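Local coordinates for putative sulfatase yidJ (Bacteroides fragilis, PDB 2QZU), which probably hydrolyses sulfate esters as a metal-dependent member of the sulfatase family, although its natural substrate is not established, at residues 86-91 / 400-405. Sequence-based numbering, arbitrary orientation.
Sequences GMYPIG and PYYFVK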
ATOM      1  N   GLY A  86      18.340 -24.772 -15.312  1.00  7.49           N
ATOM      2  CA  GLY A  86      18.116 -25.287 -16.652  1.00  8.71           C
ATOM      3  C   GLY A  86      17.212 -26.512 -16.613  1.00  7.65           C
ATOM      4  O   GLY A  86      17.159 -27.291 -17.567  1.00  7.81           O
HETATM    5  N   MSE A  87      16.497 -26.683 -15.504  1.00 10.15           N
HETATM    6  CA  MSE A  87      15.589 -27.814 -15.332  1.00 12.58           C
HETATM    7  C   MSE A  87      14.161 -27.322 -15.174  1.00 10.61           C
HETATM    8  O   MSE A  87      13.929 -26.205 -14.716  1.00  9.90           O
HETATM    9  CB  MSE A  87      15.972 -28.630 -14.093  1.00  4.94           C
HETATM   10  CG  MSE A  87      17.391 -29.189 -14.126  1.00 17.23           C
HETATM   11 SE   MSE A  87      17.807 -30.247 -12.547  1.00 41.04          SE
HETATM   12  CE  MSE A  87      18.911 -28.982 -11.589  1.00 45.92           C
ATOM     13  N   TYR A  88      13.197 -28.150 -15.556  1.00  7.43           N
ATOM     14  CA  TYR A  88      11.808 -27.754 -15.401  1.00  5.69           C
ATOM     15  C   TYR A  88      11.502 -27.820 -13.891  1.00  8.00           C
ATOM     16  O   TYR A  88      12.280 -28.396 -13.132  1.00  8.63           O
ATOM     17  CB  TYR A  88      10.948 -28.632 -16.319  1.00  7.33           C
ATOM     18  CG  TYR A  88      11.230 -28.270 -17.774  1.00 10.92           C
ATOM     19  CD1 TYR A  88      10.806 -27.042 -18.297  1.00  7.12           C
ATOM     20  CD2 TYR A  88      12.014 -29.090 -18.591  1.00  4.72           C
ATOM     21  CE1 TYR A  88      11.162 -26.638 -19.585  1.00  9.77           C
ATOM     22  CE2 TYR A  88      12.378 -28.694 -19.883  1.00  5.87           C
ATOM     23  CZ  TYR A  88      11.949 -27.464 -20.371  1.00  5.70           C
ATOM     24  OH  TYR A  88      12.323 -27.053 -21.636  1.00  8.92           O
ATOM     25  N   PRO A  89      10.383 -27.229 -13.430  1.00  8.95           N
ATOM     26  CA  PRO A  89      10.048 -27.221 -11.997  1.00  9.10           C
ATOM     27  C   PRO A  89      10.236 -28.442 -11.096  1.00  8.49           C
ATOM     28  O   PRO A  89      10.783 -28.307  -9.999  1.00  9.59           O
ATOM     29  CB  PRO A  89       8.616 -26.675 -11.972  1.00 11.46           C
ATOM     30  CG  PRO A  89       8.077 -27.023 -13.308  1.00 12.48           C
ATOM     31  CD  PRO A  89       9.233 -26.781 -14.236  1.00 11.22           C
ATOM     32  N   ILE A  90       9.800 -29.619 -11.523  1.00  8.68           N
ATOM     33  CA  ILE A  90       9.964 -30.795 -10.675  1.00  7.30           C
ATOM     34  C   ILE A  90      11.440 -31.039 -10.368  1.00  8.91           C
ATOM     35  O   ILE A  90      11.814 -31.293  -9.218  1.00  8.35           O
ATOM     36  CB  ILE A  90       9.358 -32.051 -11.334  1.00  5.09           C
ATOM     37  CG1 ILE A  90       7.887 -31.793 -11.676  1.00  7.28           C
ATOM     38  CG2 ILE A  90       9.478 -33.244 -10.389  1.00  9.03           C
ATOM     39  CD1 ILE A  90       7.047 -31.345 -10.487  1.00 10.20           C
ATOM     40  N   GLY A  91      12.273 -30.934 -11.399  1.00  8.46           N
ATOM     41  CA  GLY A  91      13.701 -31.142 -11.232  1.00  6.54           C
ATOM     42  C   GLY A  91      14.424 -30.026 -10.502  1.00  9.05           C
ATOM     43  O   GLY A  91      15.346 -30.282  -9.728  1.00  8.08           O
ATOM     44  N   PRO A 400       6.472 -25.662 -22.902  1.00  6.14           N
ATOM     45  CA  PRO A 400       5.523 -26.142 -21.895  1.00  4.65           C
ATOM     46  C   PRO A 400       4.958 -25.029 -21.011  1.00  7.74           C
ATOM     47  O   PRO A 400       5.437 -23.893 -21.037  1.00  5.89           O
ATOM     48  CB  PRO A 400       6.365 -27.118 -21.085  1.00  4.20           C
ATOM     49  CG  PRO A 400       7.711 -26.441 -21.083  1.00  3.86           C
ATOM     50  CD  PRO A 400       7.859 -26.005 -22.523  1.00  6.94           C
ATOM     51  N   TYR A 401       3.918 -25.368 -20.253  1.00  7.32           N
ATOM     52  CA  TYR A 401       3.300 -24.452 -19.296  1.00  5.88           C
ATOM     53  C   TYR A 401       3.180 -25.226 -17.990  1.00  4.26           C
ATOM     54  O   TYR A 401       2.853 -26.413 -18.001  1.00  6.74           O
ATOM     55  CB  TYR A 401       1.902 -24.006 -19.725  1.00  7.57           C
ATOM     56  CG  TYR A 401       1.161 -23.331 -18.588  1.00  7.30           C
ATOM     57  CD1 TYR A 401       1.573 -22.090 -18.101  1.00  5.40           C
ATOM     58  CD2 TYR A 401       0.108 -23.972 -17.940  1.00  5.36           C
ATOM     59  CE1 TYR A 401       0.959 -21.507 -16.992  1.00 10.87           C
ATOM     60  CE2 TYR A 401      -0.512 -23.399 -16.827  1.00  8.76           C
ATOM     61  CZ  TYR A 401      -0.080 -22.169 -16.361  1.00  4.97           C
ATOM     62  OH  TYR A 401      -0.678 -21.602 -15.253  1.00  8.63           O
ATOM     63  N   TYR A 402       3.416 -24.557 -16.867  1.00  4.19           N
ATOM     64  CA  TYR A 402       3.348 -25.220 -15.570  1.00  3.35           C
ATOM     65  C   TYR A 402       2.671 -24.463 -14.440  1.00  8.03           C
ATOM     66  O   TYR A 402       2.709 -23.237 -14.369  1.00  7.87           O
ATOM     67  CB  TYR A 402       4.760 -25.516 -15.039  1.00  4.26           C
ATOM     68  CG  TYR A 402       5.573 -26.497 -15.824  1.00  3.11           C
ATOM     69  CD1 TYR A 402       5.484 -27.868 -15.568  1.00  5.83           C
ATOM     70  CD2 TYR A 402       6.434 -26.064 -16.829  1.00  3.40           C
ATOM     71  CE1 TYR A 402       6.233 -28.777 -16.298  1.00  9.28           C
ATOM     72  CE2 TYR A 402       7.186 -26.967 -17.566  1.00  5.81           C
ATOM     73  CZ  TYR A 402       7.078 -28.321 -17.295  1.00 11.29           C
ATOM     74  OH  TYR A 402       7.796 -29.225 -18.038  1.00  6.48           O
ATOM     75  N   PHE A 403       2.066 -25.248 -13.557  1.00  9.15           N
ATOM     76  CA  PHE A 403       1.513 -24.785 -12.299  1.00  5.43           C
ATOM     77  C   PHE A 403       1.577 -26.042 -11.453  1.00  7.28           C
ATOM     78  O   PHE A 403       0.937 -27.045 -11.771  1.00  6.90           O
ATOM     79  CB  PHE A 403       0.063 -24.315 -12.313  1.00  9.70           C
ATOM     80  CG  PHE A 403      -0.435 -24.013 -10.926  1.00  8.67           C
ATOM     81  CD1 PHE A 403       0.121 -22.958 -10.201  1.00 11.30           C
ATOM     82  CD2 PHE A 403      -1.329 -24.867 -10.283  1.00  7.04           C
ATOM     83  CE1 PHE A 403      -0.193 -22.766  -8.855  1.00 14.47           C
ATOM     84  CE2 PHE A 403      -1.648 -24.684  -8.939  1.00 14.08           C
ATOM     85  CZ  PHE A 403      -1.077 -23.632  -8.221  1.00 14.52           C
ATOM     86  N   VAL A 404       2.384 -25.993 -10.401  1.00  8.16           N
ATOM     87  CA  VAL A 404       2.546 -27.133  -9.510  1.00  6.88           C
ATOM     88  C   VAL A 404       2.117 -26.736  -8.105  1.00  7.18           C
ATOM     89  O   VAL A 404       2.590 -25.734  -7.569  1.00  9.55           O
ATOM     90  CB  VAL A 404       4.028 -27.595  -9.454  1.00  6.59           C
ATOM     91  CG1 VAL A 404       4.163 -28.815  -8.538  1.00  8.80           C
ATOM     92  CG2 VAL A 404       4.528 -27.917 -10.847  1.00  7.60           C
ATOM     93  N   LYS A 405       1.209 -27.507  -7.512  1.00  9.74           N
ATOM     94  CA  LYS A 405       0.773 -27.210  -6.152  1.00 10.46           C
ATOM     95  C   LYS A 405       1.937 -27.703  -5.298  1.00  9.21           C
ATOM     96  O   LYS A 405       2.218 -28.900  -5.264  1.00  9.30           O
ATOM     97  CB  LYS A 405      -0.516 -27.961  -5.818  1.00 10.91           C
ATOM     98  CG  LYS A 405      -1.146 -27.530  -4.500  1.00 16.94           C
ATOM     99  CD  LYS A 405      -2.531 -28.124  -4.310  1.00 18.46           C
ATOM    100  CE  LYS A 405      -3.133 -27.692  -2.977  1.00 13.78           C
ATOM    101  NZ  LYS A 405      -4.524 -28.194  -2.816  1.00 37.49           N
TER
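Pro89 sets its ring on one face of the Tyr402 phenol, a CH-pi contact in which Pro89 CG stands 3.7 Å from the centroid of the Tyr402 ring and 20° off its normal. Pro89 CG is offset toward the rim, closest to Tyr402 CD1 at 3.5 Å, while Pro89 CD sits above the middle of the ring. Tyr88 takes the far end of that phenol: Tyr402 OH comes within 3.6 Å of Tyr88 CG, and Tyr88 CD1 reaches Tyr402 CE2. The two tyrosine planes are only 28° apart, yet their centroids are separated by 5.8 Å, so they are slid past each other and hardly overlap. Along the strand on one side of Tyr402, Pro400 CG meets Tyr88 CE1 at 3.8 Å; on the other, Val404 CG2 lies 4.3 Å from Ile90 CD1 and also approaches Pro89. Pro400, Tyr402 and Val404 are alternate residues of strand 399-404, an edge strand of the small four-stranded antiparallel sheet that, with helix 455-471, forms a C-terminal subdomain as in other sulfatases. The contact docks this strand on the main alkaline-phosphatase-like domain at the start of the short helix 89-92, where Tyr88 is the N-cap residue and Pro89 opens the first turn. In Tyr402, chi1 of -65° sets CG anti to the carbonyl carbon and beside the backbone N. The buried hydroxyl of Tyr402 is hydrogen-bonded to Trp468 NE1 of helix 455-471, and the same indole meets the Tyr88 ring edge-to-face, placing a third aromatic beside the pair. Farther out, Gln380 OE1 accepts a hydrogen bond from Tyr88 N, whereas Ser72 bonds to Pro400 O through OG and to Tyr402 through backbone atoms, and Tyr73 OH bonds to Val404 N.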